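Local coordinates for extracellular solute-binding protein, family 1 (Bifidobacterium longum subsp. infantis, PDB 6FTH) that probably binds human milk oligosaccharides outside the cell and hands them to an ABC transporter for uptake, at residues D68-A71 / Q72-N75; E104-S107 / K108-D111; T247-E250 / Y251-V254. All coordinates share one frame; numbering follows the deposited sequence.

How the contacts relate
All three contacts are local, each formed by eight consecutive residues, and no two of them touch. Contacts 1 and 2 lie nearest together, their centres about 27 Å apart, while contact 3 is about 36 Å from contact 1, centre to centre. Contact 1 is a surface turn of helix 67-80 in which a lysine chain packs over one face of a buried tryptophan. Contact 2, also at the surface, sits in the connection between helices 93-98 and 114-122 and is the most heavily charged, with a salt bridge and a close pair of carboxyl groups. Contact 3 is partly buried: there a serine caps helix 249-263, and sound backbone bonds replace the weak ones of contact 1.

Contact 1. Residues D68-A71 / Q72-N75; sequences DAWA and QQKN
A turn of helix 67-80, the helix that follows strand 59-66 in this solute-binding fold, carries Trp70 and Lys74 one above the other, four residues apart. Lys74 lays its aliphatic chain across the indole: CB stands over one face in a CH-pi contact, 4.0 Å from the centroid of the six-membered ring of Trp70 and offset toward the rim. A chi1 of 176° swings the Lys74 chain away from its own N and slantwise over the indole, where CD comes to 3.5 Å from Trp70 NE1. The polar ends are held elsewhere, NE1 by Ala90 O and Lys74 NZ by Asn95 OD1, while Trp70 also packs on Leu33 and Val35 of strand 29-36 and meets the ring of Phe91. The backbone bonds here are of ordinary length but bent, and so weak: Ala69 O is shared by Gln72 N and Gln73 N, and Trp70 O by Gln73 N and Lys74 N. Gln73 stretches back alongside Ala69, its NE2 3.9 Å from Ala69 CB. One residue further on, a water is inserted into the helical bonding pattern: it donates to Ala71 O at 2.7 Å and accepts from Asn75 N at 3.0 Å.

Contact 2. Residues E104-S107 / K108-D111; sequences EDLS and KDLD
Charge dominates between Asp105 and Lys108, where a salt bridge joins Asp105 OD2 to Lys108 NZ at 3.0 Å. The ammonium approaches from above the carboxylate plane, 39° out of it, brought back over the turn by bends of the lysine chain at chi2 (-60°) and chi4. A second close pair is of two acids: Glu104 OE2 lies 2.6 Å from Asp109 OD2, a distance at which one of the two groups probably holds a proton, and the carboxyl planes are nearly coplanar, 23° apart. Lys350, bridged to Glu104 OE1, may ease the crowding of negative charge.

Among the hydrogen bonds, Asp105 OD1 accepts from Ser107 OG at 2.6 Å and from Ser107 N at 3.1 Å, both from the same face of the carboxylate; Met137 N also bonds this oxygen. An alanine in place of Asp105 is likely to leave Lys108 without its charge partner and the hydroxyl of Ser107 freer to rotate. The backbone closes with Lys108 N to Asp105 O and Asp109 N to Leu106 O, the latter 2.9 Å long, and a water links Ser107 O to Leu110 N.

The leucines pack on other parts of the fold: Leu106 on Phe341 and Leu354, Leu110 on helix 114-122. The bond from Ser107 N to Asp105 OD1 makes an Asx turn, which leads into the 3-10 turn that follows.

Contact 3. Residues T247-E250 / Y251-V254; sequences TSDE and YKQV
Ser248 OG is gripped twice at the start of helix 249-263: it accepts from Tyr251 N at 3.0 Å, with an N-H...O angle of 163°, and is also hydrogen-bonded to Phe245 O, just before the segment. Ser248 is thus the N-cap. Its hydroxyl sits between the backbone N and the carbonyl carbon (chi1 67°), which turns OG toward the first turn and also brings it to 3.5 Å from Tyr251 CB.

After the cap the helix bonds are sound, that of Lys252 N nearly straight at 173°. Lys252 N reaches Ser248 O at 3.1 Å, Gln253 N reaches Asp249 O at 2.8 Å, and Val254 N reaches Glu250 O at 3.0 Å. Side chains lie close against these carbonyls too: Gln253 CG is 3.2 Å from Asp249 O, and Val254 CG2 is 3.3 Å from Glu250 O.

Asp249 and Lys252 run side by side, pointing the same way, yet Asp249 OD1 stays 4.1 Å from Lys252 NZ, too far for a salt bridge. Lys252 also makes a cation-pi contact with Trp491. Tyr251 is buried, packed on Phe208 and Tyr494, and its OH bonds Thr478 OG1.

Ser248 OG thus caps the N-H of Tyr251 in the first turn, where the residue four back lies outside the helix, while the nearby carboxylate of Asp249 would probably suit the positive end of the helix dipole.

Contact 1. Residues D68-A71 / Q72-N75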
loop_
_atom_site.group_PDB
_atom_site.type_symbol
_atom_site.label_atom_id
_atom_site.label_comp_id
_atom_site.label_asym_id
_atom_site.label_seq_id
_atom_site.Cartn_x
_atom_site.Cartn_y
_atom_site.Cartn_z
ATOM N N ASP A 68 -13.276 -10.053 -2.465
ATOM C CA ASP A 68 -13.096 -11.410 -1.951
ATOM C C ASP A 68 -13.535 -12.445 -2.973
ATOM O O ASP A 68 -12.876 -13.478 -3.136
ATOM C CB ASP A 68 -13.880 -11.597 -0.647
ATOM C CG ASP A 68 -13.204 -10.937 0.543
ATOM O OD1 ASP A 68 -11.980 -10.711 0.493
ATOM O OD2 ASP A 68 -13.913 -10.636 1.528
ATOM N N ALA A 69 -14.633 -12.188 -3.683
ATOM C CA ALA A 69 -15.057 -13.112 -4.726
ATOM C C ALA A 69 -14.068 -13.129 -5.885
ATOM O O ALA A 69 -13.730 -14.199 -6.411
ATOM C CB ALA A 69 -16.462 -12.751 -5.209
ATOM N N TRP A 70 -13.578 -11.956 -6.290
ATOM C CA TRP A 70 -12.654 -11.906 -7.417
ATOM C C TRP A 70 -11.361 -12.659 -7.111
ATOM O O TRP A 70 -10.810 -13.337 -7.980
ATOM C CB TRP A 70 -12.385 -10.445 -7.785
ATOM C CG TRP A 70 -11.427 -10.311 -8.917
ATOM C CD1 TRP A 70 -10.210 -9.731 -8.873
ATOM C CD2 TRP A 70 -11.595 -10.801 -10.252
ATOM N NE1 TRP A 70 -9.598 -9.826 -10.096
ATOM C CE2 TRP A 70 -10.427 -10.470 -10.965
ATOM C CE3 TRP A 70 -12.619 -11.474 -10.914
ATOM C CZ2 TRP A 70 -10.253 -10.793 -12.306
ATOM C CZ3 TRP A 70 -12.447 -11.802 -12.236
ATOM C CH2 TRP A 70 -11.278 -11.455 -12.924
ATOM N N ALA A 71 -10.854 -12.542 -5.888
ATOM C CA ALA A 71 -9.623 -13.238 -5.527
ATOM C C ALA A 71 -9.730 -14.728 -5.807
ATOM O O ALA A 71 -8.747 -15.363 -6.212
ATOM C CB ALA A 71 -9.356 -13.016 -4.048
ATOM N N GLN A 72 -10.921 -15.286 -5.621
ATOM C CA GLN A 72 -11.173 -16.708 -5.811
ATOM C C GLN A 72 -11.520 -17.075 -7.249
ATOM O O GLN A 72 -11.366 -18.243 -7.634
ATOM C CB GLN A 72 -12.341 -17.125 -4.913
ATOM C CG GLN A 72 -11.978 -17.201 -3.448
ATOM C CD GLN A 72 -11.090 -18.414 -3.120
ATOM O OE1 GLN A 72 -9.968 -18.265 -2.615
ATOM N NE2 GLN A 72 -11.596 -19.619 -3.405
ATOM N N GLN A 73 -11.980 -16.123 -8.051
ATOM C CA GLN A 73 -12.401 -16.406 -9.416
ATOM C C GLN A 73 -11.358 -16.045 -10.462
ATOM O O GLN A 73 -11.470 -16.519 -11.596
ATOM C CB GLN A 73 -13.686 -15.635 -9.748
ATOM C CG GLN A 73 -14.888 -15.989 -8.892
ATOM C CD GLN A 73 -16.048 -15.010 -9.067
ATOM O OE1 GLN A 73 -16.005 -14.103 -9.909
ATOM N NE2 GLN A 73 -17.081 -15.179 -8.261
ATOM N N LYS A 74 -10.343 -15.240 -10.113
ATOM C CA LYS A 74 -9.485 -14.645 -11.135
ATOM C C LYS A 74 -8.738 -15.705 -11.938
ATOM O O LYS A 74 -8.696 -15.646 -13.172
ATOM C CB LYS A 74 -8.494 -13.652 -10.515
ATOM C CG LYS A 74 -7.513 -13.092 -11.547
ATOM C CD LYS A 74 -6.867 -11.775 -11.119
ATOM C CE LYS A 74 -5.733 -11.973 -10.164
ATOM N NZ LYS A 74 -4.952 -10.714 -9.989
ATOM N N ASN A 75 -8.107 -16.664 -11.254
ATOM C CA ASN A 75 -7.274 -17.627 -11.967
ATOM C C ASN A 75 -8.112 -18.470 -12.918
ATOM O O ASN A 75 -7.749 -18.655 -14.084
ATOM C CB ASN A 75 -6.520 -18.507 -10.975
ATOM C CG ASN A 75 -5.458 -17.745 -10.219
ATOM O OD1 ASN A 75 -5.109 -16.618 -10.582
ATOM N ND2 ASN A 75 -4.923 -18.358 -9.164
HETATM O O HOH W 1 -7.932 -16.870 -8.281
#

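Contact 2. Residues E104-S107 / K108-D111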
loop_
_atom_site.group_PDB
_atom_site.type_symbol
_atom_site.label_atom_id
_atom_site.label_comp_id
_atom_site.label_asym_id
_atom_site.label_seq_id
_atom_site.Cartn_x
_atom_site.Cartn_y
_atom_site.Cartn_z
ATOM N N GLU A 104 -5.560 -6.556 -25.053
ATOM C CA GLU A 104 -5.060 -5.552 -25.979
ATOM C C GLU A 104 -3.834 -4.863 -25.395
ATOM O O GLU A 104 -3.818 -4.481 -24.219
ATOM C CB GLU A 104 -6.156 -4.507 -26.202
ATOM C CG GLU A 104 -5.765 -3.334 -27.090
ATOM C CD GLU A 104 -6.142 -3.565 -28.529
ATOM O OE1 GLU A 104 -6.475 -4.719 -28.880
ATOM O OE2 GLU A 104 -6.109 -2.587 -29.297
ATOM N N ASP A 105 -2.818 -4.670 -26.230
ATOM C CA ASP A 105 -1.648 -3.867 -25.862
ATOM C C ASP A 105 -2.044 -2.407 -26.024
ATOM O O ASP A 105 -2.044 -1.864 -27.132
ATOM C CB ASP A 105 -0.461 -4.225 -26.748
ATOM C CG ASP A 105 0.781 -3.377 -26.465
ATOM O OD1 ASP A 105 0.776 -2.512 -25.562
ATOM O OD2 ASP A 105 1.777 -3.564 -27.189
ATOM N N LEU A 106 -2.403 -1.771 -24.908
ATOM C CA LEU A 106 -2.895 -0.403 -24.919
ATOM C C LEU A 106 -1.823 0.617 -25.269
ATOM O O LEU A 106 -2.164 1.758 -25.598
ATOM C CB LEU A 106 -3.491 -0.074 -23.547
ATOM C CG LEU A 106 -4.691 -0.931 -23.156
ATOM C CD1 LEU A 106 -4.975 -0.841 -21.656
ATOM C CD2 LEU A 106 -5.917 -0.493 -23.968
ATOM N N SER A 107 -0.541 0.249 -25.209
ATOM C CA SER A 107 0.495 1.186 -25.628
ATOM C C SER A 107 0.344 1.584 -27.092
ATOM O O SER A 107 0.819 2.659 -27.474
ATOM C CB SER A 107 1.882 0.585 -25.423
ATOM O OG SER A 107 2.146 -0.421 -26.389
ATOM N N LYS A 108 -0.298 0.741 -27.911
ATOM C CA LYS A 108 -0.538 1.033 -29.322
ATOM C C LYS A 108 -1.775 1.890 -29.538
ATOM O O LYS A 108 -2.013 2.321 -30.671
ATOM C CB LYS A 108 -0.741 -0.268 -30.112
ATOM C CG LYS A 108 0.430 -1.254 -30.058
ATOM C CD LYS A 108 1.697 -0.637 -30.625
ATOM C CE LYS A 108 2.834 -1.654 -30.699
ATOM N NZ LYS A 108 3.261 -2.113 -29.339
ATOM N N ASP A 109 -2.559 2.140 -28.486
ATOM C CA ASP A 109 -3.859 2.791 -28.588
ATOM C C ASP A 109 -3.882 4.165 -27.926
ATOM O O ASP A 109 -4.963 4.740 -27.750
ATOM C CB ASP A 109 -4.939 1.914 -27.943
ATOM C CG ASP A 109 -5.152 0.606 -28.671
ATOM O OD1 ASP A 109 -4.932 0.578 -29.900
ATOM O OD2 ASP A 109 -5.549 -0.391 -28.025
ATOM N N LEU A 110 -2.724 4.714 -27.557
ATOM C CA LEU A 110 -2.737 5.922 -26.742
ATOM C C LEU A 110 -3.301 7.133 -27.474
ATOM O O LEU A 110 -3.791 8.058 -26.824
ATOM C CB LEU A 110 -1.344 6.196 -26.176
ATOM C CG LEU A 110 -0.993 5.344 -24.949
ATOM C CD1 LEU A 110 0.501 5.423 -24.667
ATOM C CD2 LEU A 110 -1.783 5.805 -23.738
ATOM N N ASP A 111 -3.270 7.155 -28.807
ATOM C CA ASP A 111 -3.814 8.325 -29.489
ATOM C C ASP A 111 -5.328 8.392 -29.376
ATOM O O ASP A 111 -5.902 9.474 -29.531
ATOM C CB ASP A 111 -3.368 8.353 -30.953
ATOM C CG ASP A 111 -1.896 8.691 -31.108
ATOM O OD1 ASP A 111 -1.303 9.329 -30.195
ATOM O OD2 ASP A 111 -1.328 8.318 -32.158
HETATM O O HOH W 2 -0.117 4.545 -28.891
#

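Contact 3. Residues T247-E250 / Y251-V254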
loop_
_atom_site.group_PDB
_atom_site.type_symbol
_atom_site.label_atom_id
_atom_site.label_comp_id
_atom_site.label_asym_id
_atom_site.label_seq_id
_atom_site.Cartn_x
_atom_site.Cartn_y
_atom_site.Cartn_z
ATOM N N THR A 247 18.523 -12.392 5.366
ATOM C CA THR A 247 19.737 -12.971 5.932
ATOM C C THR A 247 20.718 -11.901 6.397
ATOM O O THR A 247 21.910 -12.179 6.584
ATOM C CB THR A 247 20.411 -13.912 4.919
ATOM O OG1 THR A 247 20.720 -13.176 3.732
ATOM C CG2 THR A 247 19.506 -15.062 4.571
ATOM N N SER A 248 20.240 -10.677 6.605
ATOM C CA SER A 248 21.111 -9.568 6.964
ATOM C C SER A 248 21.286 -9.467 8.477
ATOM O O SER A 248 20.384 -9.799 9.246
ATOM C CB SER A 248 20.541 -8.247 6.449
ATOM O OG SER A 248 19.340 -7.903 7.109
ATOM N N ASP A 249 22.446 -8.963 8.890
ATOM C CA ASP A 249 22.655 -8.637 10.295
ATOM C C ASP A 249 21.596 -7.643 10.782
ATOM O O ASP A 249 21.155 -7.709 11.936
ATOM C CB ASP A 249 24.058 -8.070 10.483
ATOM C CG ASP A 249 25.157 -9.098 10.216
ATOM O OD1 ASP A 249 24.933 -10.318 10.443
ATOM O OD2 ASP A 249 26.264 -8.667 9.803
ATOM N N GLU A 250 21.157 -6.741 9.908
ATOM C CA GLU A 250 20.133 -5.771 10.285
ATOM C C GLU A 250 18.843 -6.453 10.726
ATOM O O GLU A 250 18.244 -6.074 11.744
ATOM C CB GLU A 250 19.852 -4.856 9.107
ATOM C CG GLU A 250 20.968 -3.888 8.794
ATOM C CD GLU A 250 22.022 -4.392 7.796
ATOM O OE1 GLU A 250 22.180 -5.611 7.588
ATOM O OE2 GLU A 250 22.702 -3.528 7.200
ATOM N N TYR A 251 18.373 -7.432 9.943
ATOM C CA TYR A 251 17.166 -8.184 10.293
ATOM C C TYR A 251 17.370 -8.937 11.604
ATOM O O TYR A 251 16.498 -8.949 12.484
ATOM C CB TYR A 251 16.835 -9.154 9.142
ATOM C CG TYR A 251 15.485 -9.851 9.170
ATOM C CD1 TYR A 251 14.312 -9.131 9.032
ATOM C CD2 TYR A 251 15.398 -11.223 9.280
ATOM C CE1 TYR A 251 13.070 -9.763 9.039
ATOM C CE2 TYR A 251 14.169 -11.869 9.275
ATOM C CZ TYR A 251 13.010 -11.131 9.162
ATOM O OH TYR A 251 11.782 -11.723 9.161
ATOM N N LYS A 252 18.523 -9.583 11.753
ATOM C CA LYS A 252 18.840 -10.249 13.013
ATOM C C LYS A 252 18.749 -9.281 14.197
ATOM O O LYS A 252 18.190 -9.622 15.243
ATOM C CB LYS A 252 20.242 -10.861 12.936
ATOM C CG LYS A 252 20.663 -11.580 14.236
ATOM C CD LYS A 252 21.818 -12.594 14.102
ATOM C CE LYS A 252 23.002 -12.071 13.346
ATOM N NZ LYS A 252 24.097 -13.094 13.358
ATOM N N GLN A 253 19.304 -8.079 14.055
ATOM C CA GLN A 253 19.299 -7.109 15.144
ATOM C C GLN A 253 17.890 -6.630 15.473
ATOM O O GLN A 253 17.566 -6.434 16.650
ATOM C CB GLN A 253 20.233 -5.950 14.814
ATOM C CG GLN A 253 21.729 -6.361 14.778
ATOM C CD GLN A 253 22.120 -7.290 15.934
ATOM O OE1 GLN A 253 21.798 -7.023 17.094
ATOM N NE2 GLN A 253 22.782 -8.408 15.613
ATOM N N VAL A 254 17.051 -6.421 14.454
ATOM C CA VAL A 254 15.657 -6.057 14.706
ATOM C C VAL A 254 14.970 -7.144 15.517
ATOM O O VAL A 254 14.239 -6.865 16.480
ATOM C CB VAL A 254 14.916 -5.805 13.387
ATOM C CG1 VAL A 254 13.421 -5.705 13.637
ATOM C CG2 VAL A 254 15.439 -4.552 12.739
#